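Local structure of ileal bile acid-binding protein (Danio rerio, 3ELX) at residues T42-V45 with D50-W53; W53-P58 with L112-T117; F67-E72 with G92-S97; S73-V78 with G85-E90. The protein probably binds bile acids, and perhaps fatty acids, and carries them through the cytoplasm, as a member of the fatty-acid-binding protein family. All blocks are in the same frame, centred on the assembly; numbering follows the deposited sequence.

Interaction 1 of 4, residues T42-V45 with D50-W53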
loop_
_atom_site.group_PDB
_atom_site.type_symbol
_atom_site.label_atom_id
_atom_site.label_comp_id
_atom_site.label_asym_id
_atom_site.label_seq_id
_atom_site.Cartn_x
_atom_site.Cartn_y
_atom_site.Cartn_z
ATOM N N THR A 42 -2.984 -8.481 2.279
ATOM C CA THR A 42 -3.661 -7.641 1.300
ATOM C C THR A 42 -4.560 -8.519 0.453
ATOM O O THR A 42 -4.119 -9.543 -0.064
ATOM C CB THR A 42 -2.637 -6.945 0.374
ATOM O OG1 THR A 42 -1.787 -6.094 1.147
ATOM C CG2 THR A 42 -3.340 -6.096 -0.665
ATOM N N GLU A 43 -5.815 -8.116 0.304
ATOM C CA GLU A 43 -6.732 -8.791 -0.599
ATOM C C GLU A 43 -7.072 -7.838 -1.741
ATOM O O GLU A 43 -7.494 -6.700 -1.502
ATOM C CB GLU A 43 -7.992 -9.192 0.154
ATOM C CG GLU A 43 -9.018 -9.909 -0.683
ATOM C CD GLU A 43 -10.312 -10.130 0.079
ATOM O OE1 GLU A 43 -10.495 -9.529 1.170
ATOM O OE2 GLU A 43 -11.144 -10.907 -0.418
ATOM N N ILE A 44 -6.887 -8.305 -2.970
ATOM C CA ILE A 44 -7.181 -7.464 -4.134
ATOM C C ILE A 44 -8.171 -8.151 -5.065
ATOM O O ILE A 44 -8.034 -9.337 -5.369
ATOM C CB ILE A 44 -5.908 -7.074 -4.919
ATOM C CG1 ILE A 44 -4.862 -6.468 -3.977
ATOM C CG2 ILE A 44 -6.258 -6.073 -6.056
ATOM C CD1 ILE A 44 -3.454 -6.500 -4.531
ATOM N N VAL A 45 -9.186 -7.395 -5.494
ATOM C CA VAL A 45 -10.052 -7.814 -6.586
ATOM C C VAL A 45 -9.863 -6.790 -7.696
ATOM O O VAL A 45 -10.154 -5.595 -7.515
ATOM C CB VAL A 45 -11.545 -7.934 -6.167
ATOM C CG1 VAL A 45 -12.388 -8.352 -7.368
ATOM C CG2 VAL A 45 -11.714 -8.940 -5.033
ATOM N N ASP A 50 -10.836 -1.440 -12.595
ATOM C CA ASP A 50 -11.611 -1.345 -11.358
ATOM C C ASP A 50 -10.986 -2.203 -10.258
ATOM O O ASP A 50 -10.982 -3.437 -10.349
ATOM C CB ASP A 50 -13.049 -1.781 -11.671
ATOM C CG ASP A 50 -13.981 -1.701 -10.475
ATOM O OD1 ASP A 50 -13.540 -1.929 -9.333
ATOM O OD2 ASP A 50 -15.192 -1.458 -10.707
ATOM N N PHE A 51 -10.464 -1.553 -9.215
ATOM C CA PHE A 51 -9.807 -2.260 -8.103
ATOM C C PHE A 51 -10.567 -2.116 -6.798
ATOM O O PHE A 51 -11.093 -1.042 -6.491
ATOM C CB PHE A 51 -8.412 -1.691 -7.830
ATOM C CG PHE A 51 -7.378 -2.061 -8.843
ATOM C CD1 PHE A 51 -7.313 -1.392 -10.061
ATOM C CD2 PHE A 51 -6.429 -3.047 -8.557
ATOM C CE1 PHE A 51 -6.345 -1.713 -10.998
ATOM C CE2 PHE A 51 -5.442 -3.373 -9.496
ATOM C CZ PHE A 51 -5.399 -2.707 -10.710
ATOM N N THR A 52 -10.593 -3.197 -6.022
ATOM C CA THR A 52 -10.980 -3.146 -4.611
ATOM C C THR A 52 -9.781 -3.681 -3.846
ATOM O O THR A 52 -9.385 -4.839 -4.033
ATOM C CB THR A 52 -12.217 -4.013 -4.312
ATOM O OG1 THR A 52 -13.304 -3.598 -5.147
ATOM C CG2 THR A 52 -12.619 -3.893 -2.835
ATOM N N TRP A 53 -9.216 -2.840 -2.992
ATOM C CA TRP A 53 -7.920 -3.121 -2.384
ATOM C C TRP A 53 -8.093 -3.086 -0.876
ATOM O O TRP A 53 -8.358 -2.035 -0.310
ATOM C CB TRP A 53 -6.940 -2.037 -2.831
ATOM C CG TRP A 53 -5.504 -2.396 -2.660
ATOM C CD1 TRP A 53 -4.823 -2.556 -1.485
ATOM C CD2 TRP A 53 -4.559 -2.632 -3.712
ATOM N NE1 TRP A 53 -3.507 -2.877 -1.743
ATOM C CE2 TRP A 53 -3.323 -2.929 -3.101
ATOM C CE3 TRP A 53 -4.636 -2.607 -5.113
ATOM C CZ2 TRP A 53 -2.170 -3.200 -3.841
ATOM C CZ3 TRP A 53 -3.490 -2.892 -5.851
ATOM C CH2 TRP A 53 -2.276 -3.188 -5.207
HETATM O O HOH W 1 -1.488 -3.638 0.268
HETATM O O HOH W 2 -12.901 -4.407 -7.914
#
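The CD1 methyl of Ile-44 rests over one face of the Trp-53 indole, 3.6 Å from the centroid of its six-membered ring and 13° off the normal, a CH-pi contact between side chains that run alongside each other. Trp-53 CG stands anti to the backbone N (chi1 -162°), which keeps the long indole beside its cross-strand neighbour. The other branch of Ile-44 is used too: CG2 lies 3.9 Å from CD2 at the edge of the Phe-51 ring. Thr-42 suits its buried place by being two-sided, its CG2 methyl lying 3.4 Å from Trp-53 NE1 while OG1 shares a water with that nitrogen. The water accepts the indole N-H in the ring plane, with NE1 2.9 Å away. Beneath these side chains is a beta hairpin of strands 41-47 and 50-57, in which Ile-44 and Trp-53 form an antiparallel non-hydrogen-bonded pair turned into the barrel. Replacing Trp-53 by a leucine would probably leave that water without its indole donor and Ile-44 CD1 without a flat surface to rest on. Val-45 and Thr-52, the hydrogen-bonded pair on the other face, fix the register: Val-45 N to Thr-52 O is 3.0 Å, and Thr-52 N to Val-45 O 2.9 Å.

Interaction 2 of 4, residues W53-P58 with L112-T117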
loop_
_atom_site.group_PDB
_atom_site.type_symbol
_atom_site.label_atom_id
_atom_site.label_comp_id
_atom_site.label_asym_id
_atom_site.label_seq_id
_atom_site.Cartn_x
_atom_site.Cartn_y
_atom_site.Cartn_z
ATOM N N TRP A 53 -9.216 -2.840 -2.992
ATOM C CA TRP A 53 -7.920 -3.121 -2.384
ATOM C C TRP A 53 -8.093 -3.086 -0.876
ATOM O O TRP A 53 -8.358 -2.035 -0.310
ATOM C CB TRP A 53 -6.940 -2.037 -2.831
ATOM C CG TRP A 53 -5.504 -2.396 -2.660
ATOM C CD1 TRP A 53 -4.823 -2.556 -1.485
ATOM C CD2 TRP A 53 -4.559 -2.632 -3.712
ATOM N NE1 TRP A 53 -3.507 -2.877 -1.743
ATOM C CE2 TRP A 53 -3.323 -2.929 -3.101
ATOM C CE3 TRP A 53 -4.636 -2.607 -5.113
ATOM C CZ2 TRP A 53 -2.170 -3.200 -3.841
ATOM C CZ3 TRP A 53 -3.490 -2.892 -5.851
ATOM C CH2 TRP A 53 -2.276 -3.188 -5.207
ATOM N N THR A 54 -7.959 -4.246 -0.234
ATOM C CA THR A 54 -8.247 -4.374 1.196
ATOM C C THR A 54 -6.993 -4.769 1.966
ATOM O O THR A 54 -6.280 -5.693 1.571
ATOM C CB THR A 54 -9.370 -5.419 1.415
ATOM O OG1 THR A 54 -10.537 -5.033 0.674
ATOM C CG2 THR A 54 -9.730 -5.540 2.879
ATOM N N GLN A 55 -6.717 -4.052 3.051
ATOM C CA GLN A 55 -5.556 -4.348 3.888
ATOM C C GLN A 55 -6.016 -4.629 5.303
ATOM O O GLN A 55 -6.803 -3.869 5.883
ATOM C CB GLN A 55 -4.546 -3.187 3.900
ATOM C CG GLN A 55 -4.002 -2.840 2.525
ATOM C CD GLN A 55 -3.184 -1.566 2.544
ATOM O OE1 GLN A 55 -3.586 -0.570 3.140
ATOM N NE2 GLN A 55 -2.037 -1.589 1.886
ATOM N N TYR A 56 -5.498 -5.718 5.863
ATOM C CA TYR A 56 -5.877 -6.170 7.186
ATOM C C TYR A 56 -4.826 -5.781 8.215
ATOM O O TYR A 56 -3.888 -6.532 8.496
ATOM C CB TYR A 56 -6.108 -7.685 7.163
ATOM C CG TYR A 56 -7.293 -8.079 6.305
ATOM C CD1 TYR A 56 -8.563 -8.196 6.858
ATOM C CD2 TYR A 56 -7.145 -8.323 4.932
ATOM C CE1 TYR A 56 -9.665 -8.549 6.088
ATOM C CE2 TYR A 56 -8.243 -8.685 4.146
ATOM C CZ TYR A 56 -9.504 -8.793 4.729
ATOM O OH TYR A 56 -10.616 -9.131 3.971
ATOM N N TYR A 57 -4.986 -4.581 8.758
ATOM C CA TYR A 57 -4.060 -4.067 9.755
ATOM C C TYR A 57 -4.339 -4.665 11.135
ATOM O O TYR A 57 -5.364 -5.344 11.331
ATOM C CB TYR A 57 -4.111 -2.535 9.793
ATOM C CG TYR A 57 -3.405 -1.900 8.626
ATOM C CD1 TYR A 57 -2.019 -1.664 8.664
ATOM C CD2 TYR A 57 -4.103 -1.539 7.489
ATOM C CE1 TYR A 57 -1.357 -1.089 7.584
ATOM C CE2 TYR A 57 -3.454 -0.950 6.409
ATOM C CZ TYR A 57 -2.084 -0.737 6.461
ATOM O OH TYR A 57 -1.434 -0.166 5.388
ATOM N N PRO A 58 -3.425 -4.440 12.100
ATOM C CA PRO A 58 -3.651 -4.997 13.433
ATOM C C PRO A 58 -4.961 -4.549 14.086
ATOM O O PRO A 58 -5.535 -3.509 13.723
ATOM C CB PRO A 58 -2.457 -4.470 14.243
ATOM C CG PRO A 58 -1.383 -4.254 13.191
ATOM C CD PRO A 58 -2.138 -3.720 12.016
ATOM N N LEU A 112 3.855 -9.291 -5.027
ATOM C CA LEU A 112 3.290 -7.942 -4.947
ATOM C C LEU A 112 4.327 -7.030 -4.309
ATOM O O LEU A 112 4.692 -7.225 -3.152
ATOM C CB LEU A 112 2.000 -7.955 -4.119
ATOM C CG LEU A 112 1.307 -6.615 -3.851
ATOM C CD1 LEU A 112 0.784 -6.027 -5.127
ATOM C CD2 LEU A 112 0.183 -6.781 -2.827
ATOM N N VAL A 113 4.812 -6.042 -5.064
ATOM C CA VAL A 113 5.843 -5.143 -4.561
ATOM C C VAL A 113 5.286 -3.738 -4.431
ATOM O O VAL A 113 4.886 -3.134 -5.425
ATOM C CB VAL A 113 7.078 -5.117 -5.479
ATOM C CG1 VAL A 113 8.153 -4.230 -4.866
ATOM C CG2 VAL A 113 7.623 -6.545 -5.691
ATOM N N GLU A 114 5.277 -3.235 -3.201
ATOM C CA GLU A 114 4.649 -1.959 -2.872
ATOM C C GLU A 114 5.696 -1.006 -2.329
ATOM O O GLU A 114 6.350 -1.306 -1.333
ATOM C CB GLU A 114 3.547 -2.168 -1.845
ATOM C CG GLU A 114 2.414 -3.027 -2.358
ATOM C CD GLU A 114 1.361 -3.270 -1.302
ATOM O OE1 GLU A 114 0.477 -2.402 -1.134
ATOM O OE2 GLU A 114 1.423 -4.327 -0.640
ATOM N N THR A 115 5.868 0.130 -3.002
ATOM C CA THR A 115 6.898 1.093 -2.613
ATOM C C THR A 115 6.237 2.405 -2.185
ATOM O O THR A 115 5.514 3.025 -2.980
ATOM C CB THR A 115 7.866 1.355 -3.780
ATOM O OG1 THR A 115 8.453 0.127 -4.228
ATOM C CG2 THR A 115 8.970 2.345 -3.372
ATOM N N SER A 116 6.496 2.824 -0.946
ATOM C CA SER A 116 5.983 4.091 -0.426
ATOM C C SER A 116 7.153 5.066 -0.301
ATOM O O SER A 116 8.164 4.759 0.332
ATOM C CB SER A 116 5.311 3.895 0.937
ATOM O OG SER A 116 4.381 2.822 0.937
ATOM N N THR A 117 7.013 6.240 -0.909
ATOM C CA THR A 117 8.105 7.201 -0.979
ATOM C C THR A 117 7.661 8.501 -0.329
ATOM O O THR A 117 6.709 9.140 -0.776
ATOM C CB THR A 117 8.493 7.436 -2.442
ATOM O OG1 THR A 117 8.844 6.173 -3.023
ATOM C CG2 THR A 117 9.667 8.415 -2.557
HETATM O O HOH W 1 -1.488 -3.638 0.268
HETATM O O HOH W 3 0.233 0.120 0.991
#
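Water joins Gln-55 to Glu-114 across the barrel interior, since Gln-55 NE2 and Glu-114 OE1 are 4.0 Å apart, too far for a direct bond. One water accepts from Gln-55 NE2 at 2.7 Å and donates to Glu-114 OE1, also at 2.7 Å; this is the water that takes the indole N-H of Trp-53. A second accepts from NE2 at 3.0 Å and gives a weak bond to the same carboxylate oxygen, so both amide protons of Gln-55 are used. Its OE1 receives a weak hydrogen bond from Tyr-57 OH, which fits the same placement of the amide as the two water bonds from NE2. Strands 50-57 and 111-119 belong to opposite walls of the ten-stranded barrel of this family; their segment axes stay 13.5 Å apart and cross at 81°, so long side chains are needed to span the gap. Glu-114 manages it by extending beyond CG (chi2 177°). Charge is answered at its other oxygen, where OE2 forms a salt bridge with Arg-129. Van der Waals contacts are few: Glu-114 OE1 reaches the indole edge at Trp-53 CZ2, and Leu-112 CD1 lies 4.2 Å from Trp-53 CH2. Gln-55 and Tyr-57 each contribute to cholate sites seen in this protein.

Interaction 3 of 4, residues F67-E72 with G92-S97; sequences FIVGKE and GKLTIS
The Phe-67 ring turns an edge to strand 93-97: Leu-94 CD1 lies near the ring plane, 4.2 Å from CZ, and Ile-96 CD1 comes in obliquely to CE1 at 4.3 Å. The Phe-51 ring also meets it, the two planes about 15° apart. This is packing through the interior of the beta-barrel, between the end of strand 61-68 with its following turn and strand 93-97, which are not neighbours in the sheet; no hydrogen bond crosses, and branched aliphatic residues against an aromatic suit such an apolar junction. Phe-67 holds CG between the backbone N and the carbonyl carbon (chi1 58°), a crowded position that sends the ring inward. Beyond it the chain bends in a type II beta turn from Ile-68 to Lys-71, closed by Lys-71 N to Ile-68 O at 3.0 Å. Gly-70 occupies the third place of the turn with phi 84°, where a side chain would jam against the preceding carbonyl oxygen. The turn leaves Val-69 facing Leu-94, a residue that takes part in a cholate site seen in this protein, although no cholate is bound here. Leu-94 divides its two methyls: CD1 serves the Phe-67 edge, while CD2 lies 3.7 Å from Val-69 CG2.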
loop_
_atom_site.group_PDB
_atom_site.type_symbol
_atom_site.label_atom_id
_atom_site.label_comp_id
_atom_site.label_asym_id
_atom_site.label_seq_id
_atom_site.Cartn_x
_atom_site.Cartn_y
_atom_site.Cartn_z
ATOM N N PHE A 67 -11.136 2.011 -6.272
ATOM C CA PHE A 67 -10.776 3.032 -7.246
ATOM C C PHE A 67 -10.817 2.487 -8.655
ATOM O O PHE A 67 -10.678 1.279 -8.863
ATOM C CB PHE A 67 -9.402 3.642 -6.937
ATOM C CG PHE A 67 -8.273 2.645 -6.898
ATOM C CD1 PHE A 67 -7.891 2.052 -5.691
ATOM C CD2 PHE A 67 -7.570 2.309 -8.063
ATOM C CE1 PHE A 67 -6.826 1.122 -5.644
ATOM C CE2 PHE A 67 -6.503 1.395 -8.025
ATOM C CZ PHE A 67 -6.133 0.799 -6.824
ATOM N N ILE A 68 -11.039 3.378 -9.615
ATOM C CA ILE A 68 -10.927 3.030 -11.033
ATOM C C ILE A 68 -9.762 3.827 -11.589
ATOM O O ILE A 68 -9.735 5.059 -11.482
ATOM C CB ILE A 68 -12.232 3.340 -11.811
ATOM C CG1 ILE A 68 -13.375 2.489 -11.240
ATOM C CG2 ILE A 68 -12.035 3.088 -13.313
ATOM C CD1 ILE A 68 -14.753 2.918 -11.693
ATOM N N VAL A 69 -8.788 3.130 -12.160
ATOM C CA VAL A 69 -7.619 3.820 -12.715
ATOM C C VAL A 69 -8.077 4.884 -13.716
ATOM O O VAL A 69 -8.922 4.620 -14.572
ATOM C CB VAL A 69 -6.642 2.835 -13.373
ATOM C CG1 VAL A 69 -5.435 3.570 -13.980
ATOM C CG2 VAL A 69 -6.176 1.805 -12.350
ATOM N N GLY A 70 -7.525 6.092 -13.588
ATOM C CA GLY A 70 -7.855 7.192 -14.506
ATOM C C GLY A 70 -9.111 7.985 -14.182
ATOM O O GLY A 70 -9.410 8.978 -14.856
ATOM N N LYS A 71 -9.845 7.563 -13.158
ATOM C CA LYS A 71 -11.078 8.230 -12.773
ATOM C C LYS A 71 -11.034 8.701 -11.333
ATOM O O LYS A 71 -10.548 7.979 -10.466
ATOM C CB LYS A 71 -12.264 7.285 -12.966
ATOM C CG LYS A 71 -12.873 7.352 -14.341
ATOM C CD LYS A 71 -12.307 6.317 -15.293
ATOM C CE LYS A 71 -13.318 6.014 -16.395
ATOM N NZ LYS A 71 -13.831 7.234 -17.078
ATOM N N GLU A 72 -11.566 9.892 -11.074
ATOM C CA GLU A 72 -11.667 10.391 -9.701
ATOM C C GLU A 72 -12.391 9.378 -8.825
ATOM O O GLU A 72 -13.519 8.968 -9.130
ATOM C CB GLU A 72 -12.419 11.721 -9.633
ATOM C CG GLU A 72 -11.720 12.904 -10.254
ATOM C CD GLU A 72 -12.519 14.180 -10.093
ATOM O OE1 GLU A 72 -12.083 15.222 -10.631
ATOM O OE2 GLU A 72 -13.584 14.150 -9.430
ATOM N N GLY A 92 2.144 -1.659 -16.015
ATOM C CA GLY A 92 1.720 -2.601 -14.976
ATOM C C GLY A 92 1.900 -2.090 -13.551
ATOM O O GLY A 92 1.540 -2.780 -12.589
ATOM N N LYS A 93 2.463 -0.893 -13.417
ATOM C CA LYS A 93 2.675 -0.267 -12.097
ATOM C C LYS A 93 1.614 0.791 -11.801
ATOM O O LYS A 93 1.399 1.704 -12.606
ATOM C CB LYS A 93 4.041 0.426 -12.024
ATOM C CG LYS A 93 5.279 -0.433 -12.229
ATOM C CD LYS A 93 6.523 0.461 -12.230
ATOM C CE LYS A 93 7.148 0.642 -10.841
ATOM N NZ LYS A 93 6.196 0.880 -9.710
ATOM N N LEU A 94 0.956 0.653 -10.651
ATOM C CA LEU A 94 0.002 1.655 -10.165
ATOM C C LEU A 94 0.732 2.740 -9.405
ATOM O O LEU A 94 1.676 2.446 -8.671
ATOM C CB LEU A 94 -0.993 1.007 -9.208
ATOM C CG LEU A 94 -2.004 0.031 -9.804
ATOM C CD1 LEU A 94 -2.721 -0.697 -8.691
ATOM C CD2 LEU A 94 -3.005 0.768 -10.678
ATOM N N THR A 95 0.297 3.990 -9.575
ATOM C CA THR A 95 0.772 5.078 -8.728
ATOM C C THR A 95 -0.431 5.715 -8.055
ATOM O O THR A 95 -1.354 6.200 -8.723
ATOM C CB THR A 95 1.571 6.149 -9.519
ATOM O OG1 THR A 95 2.757 5.560 -10.068
ATOM C CG2 THR A 95 1.982 7.303 -8.599
ATOM N N ILE A 96 -0.411 5.700 -6.730
ATOM C CA ILE A 96 -1.437 6.356 -5.936
ATOM C C ILE A 96 -0.750 7.497 -5.213
ATOM O O ILE A 96 0.219 7.287 -4.474
ATOM C CB ILE A 96 -2.075 5.418 -4.893
ATOM C CG1 ILE A 96 -2.580 4.133 -5.566
ATOM C CG2 ILE A 96 -3.192 6.156 -4.145
ATOM C CD1 ILE A 96 -3.192 3.123 -4.592
ATOM N N SER A 97 -1.257 8.698 -5.447
ATOM C CA SER A 97 -0.700 9.885 -4.833
ATOM C C SER A 97 -1.471 10.175 -3.546
ATOM O O SER A 97 -2.479 10.896 -3.539
ATOM C CB SER A 97 -0.730 11.062 -5.819
ATOM O OG SER A 97 -0.030 10.708 -7.010
#

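Interaction 4 of 4, residues S73-V78 with G85-E90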
loop_
_atom_site.group_PDB
_atom_site.type_symbol
_atom_site.label_atom_id
_atom_site.label_comp_id
_atom_site.label_asym_id
_atom_site.label_seq_id
_atom_site.Cartn_x
_atom_site.Cartn_y
_atom_site.Cartn_z
ATOM N N SER A 73 -11.741 8.985 -7.737
ATOM C CA SER A 73 -12.287 7.963 -6.848
ATOM C C SER A 73 -12.193 8.381 -5.395
ATOM O O SER A 73 -11.185 8.938 -4.971
ATOM C CB SER A 73 -11.526 6.647 -7.024
ATOM O OG SER A 73 -11.606 6.174 -8.359
ATOM N N ASP A 74 -13.254 8.112 -4.641
ATOM C CA ASP A 74 -13.238 8.322 -3.202
ATOM C C ASP A 74 -12.325 7.284 -2.564
ATOM O O ASP A 74 -12.504 6.079 -2.776
ATOM C CB ASP A 74 -14.655 8.185 -2.630
ATOM C CG ASP A 74 -15.581 9.311 -3.075
ATOM O OD1 ASP A 74 -15.118 10.460 -3.225
ATOM O OD2 ASP A 74 -16.790 9.047 -3.265
ATOM N N MET A 75 -11.342 7.752 -1.799
ATOM C CA MET A 75 -10.401 6.862 -1.115
ATOM C C MET A 75 -10.179 7.276 0.336
ATOM O O MET A 75 -10.670 8.317 0.775
ATOM C CB MET A 75 -9.078 6.791 -1.885
ATOM C CG MET A 75 -9.169 5.949 -3.172
ATOM S SD MET A 75 -7.688 6.012 -4.193
ATOM C CE MET A 75 -7.857 7.573 -4.980
ATOM N N GLU A 76 -9.462 6.437 1.080
ATOM C CA GLU A 76 -9.165 6.703 2.483
ATOM C C GLU A 76 -7.708 6.343 2.761
ATOM O O GLU A 76 -7.145 5.421 2.164
ATOM C CB GLU A 76 -10.107 5.901 3.410
ATOM C CG GLU A 76 -10.040 6.276 4.893
ATOM C CD GLU A 76 -10.463 5.137 5.830
ATOM O OE1 GLU A 76 -9.654 4.196 6.069
ATOM O OE2 GLU A 76 -11.601 5.198 6.354
ATOM N N THR A 77 -7.089 7.091 3.664
ATOM C CA THR A 77 -5.746 6.766 4.107
ATOM C C THR A 77 -5.832 5.698 5.191
ATOM O O THR A 77 -6.896 5.473 5.772
ATOM C CB THR A 77 -5.038 7.996 4.690
ATOM O OG1 THR A 77 -5.711 8.408 5.887
ATOM C CG2 THR A 77 -5.036 9.144 3.693
ATOM N N VAL A 78 -4.703 5.058 5.475
ATOM C CA VAL A 78 -4.603 4.094 6.574
ATOM C C VAL A 78 -5.036 4.734 7.905
ATOM O O VAL A 78 -5.670 4.091 8.749
ATOM C CB VAL A 78 -3.156 3.542 6.685
ATOM C CG1 VAL A 78 -3.032 2.572 7.842
ATOM C CG2 VAL A 78 -2.726 2.868 5.374
ATOM N N GLY A 85 -9.047 10.888 -5.273
ATOM C CA GLY A 85 -7.802 10.771 -6.018
ATOM C C GLY A 85 -7.961 10.122 -7.369
ATOM O O GLY A 85 -8.946 9.420 -7.628
ATOM N N ILE A 86 -6.958 10.345 -8.214
ATOM C CA ILE A 86 -6.901 9.725 -9.526
ATOM C C ILE A 86 -5.650 8.867 -9.600
ATOM O O ILE A 86 -4.520 9.370 -9.648
ATOM C CB ILE A 86 -6.939 10.758 -10.683
ATOM C CG1 ILE A 86 -8.101 11.742 -10.502
ATOM C CG2 ILE A 86 -7.037 10.033 -12.033
ATOM C CD1 ILE A 86 -8.074 12.911 -11.459
ATOM N N VAL A 87 -5.871 7.562 -9.593
ATOM C CA VAL A 87 -4.797 6.577 -9.652
ATOM C C VAL A 87 -4.380 6.393 -11.110
ATOM O O VAL A 87 -5.222 6.393 -12.009
ATOM C CB VAL A 87 -5.287 5.235 -9.055
ATOM C CG1 VAL A 87 -4.189 4.164 -9.135
ATOM C CG2 VAL A 87 -5.730 5.455 -7.615
ATOM N N SER A 88 -3.076 6.271 -11.353
ATOM C CA SER A 88 -2.593 6.042 -12.705
ATOM C C SER A 88 -1.891 4.699 -12.810
ATOM O O SER A 88 -1.488 4.121 -11.807
ATOM C CB SER A 88 -1.657 7.158 -13.165
ATOM O OG SER A 88 -0.509 7.233 -12.346
ATOM N N MET A 89 -1.774 4.202 -14.032
ATOM C CA MET A 89 -1.015 2.980 -14.261
ATOM C C MET A 89 -0.147 3.154 -15.493
ATOM O O MET A 89 -0.576 3.744 -16.485
ATOM C CB MET A 89 -1.946 1.783 -14.430
ATOM C CG MET A 89 -1.208 0.442 -14.405
ATOM S SD MET A 89 -2.207 -0.879 -15.078
ATOM C CE MET A 89 -3.323 -1.112 -13.709
ATOM N N GLU A 90 1.082 2.660 -15.403
ATOM C CA GLU A 90 2.019 2.697 -16.521
ATOM C C GLU A 90 2.866 1.444 -16.410
ATOM O O GLU A 90 3.443 1.175 -15.354
ATOM C CB GLU A 90 2.861 3.981 -16.452
ATOM C CG GLU A 90 4.004 4.096 -17.460
ATOM C CD GLU A 90 5.358 3.812 -16.831
ATOM O OE1 GLU A 90 5.720 4.489 -15.840
ATOM O OE2 GLU A 90 6.067 2.920 -17.337
#
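Ser-73 and Gly-85 exchange two backbone hydrogen bonds, each residue giving its N-H to the other's carbonyl. Ser-73 N reaches Gly-85 O at 2.8 Å with 151° at the hydrogen; the return bond, Gly-85 N to Ser-73 O, is 2.9 Å long and straighter, at 166°. Both donors are tilted somewhat from the carbonyl planes, a modest departure that still satisfies all four backbone atoms. The side chain of Ser-73 is occupied as well: OG, set beside its own backbone N, is hydrogen-bonded to Lys-71 O and Ile-68 N, tying the strand's start to the preceding turn. A small hydroxyl suits this buried place because it can serve two backbone groups at once.

The pair belongs to the beta hairpin of strands 73-76 and 82-90, at one margin of the barrel sheet. The other margin is strand 61-68, and Asn-65 on it accepts from Glu-76 N through OD1. Val-78, just past the strand, takes part in cholate sites seen in this protein.

Packing inside the hairpin rests on Met-75. Its chain bends at the last torsion (chi3 -78°) and brings CE to 3.4 Å from Gly-85 CA, closer than usual for two carbons. Glycine suits the place, since with Met-75 in this conformation a beta carbon would come to about 2.6 Å from that methyl. The sulfur SD passes obliquely by Val-87 CG2 at 4.0 Å, while the backbone of Val-87 is hydrogen-bonded to Gly-70.

Overall arrangement
All four contacts belong to one barrel: interactions 1 and 4 each join neighbouring strands of a hairpin, while 2 and 3 reach between strands that are not neighbours. Interactions 1 and 2 share Trp-53 and one water, with centres 11 Å apart; the first builds the hairpin, the second reaches from it across the interior. Trp-53 also meets interaction 3, its CZ3 lying 3.7 Å from Leu-94 CD1. Interactions 3 and 4 are closest, with centres 5 Å apart, and are probably joined by Gly-70 N to Val-87 O at 2.8 Å and Thr-95 N to Ser-88 O at 2.9 Å. Cholate-site residues are spread over three contacts: Gln-55 and Tyr-57, Leu-94, and Val-78, whose CG2 lies 3.3 Å from Tyr-57 OH.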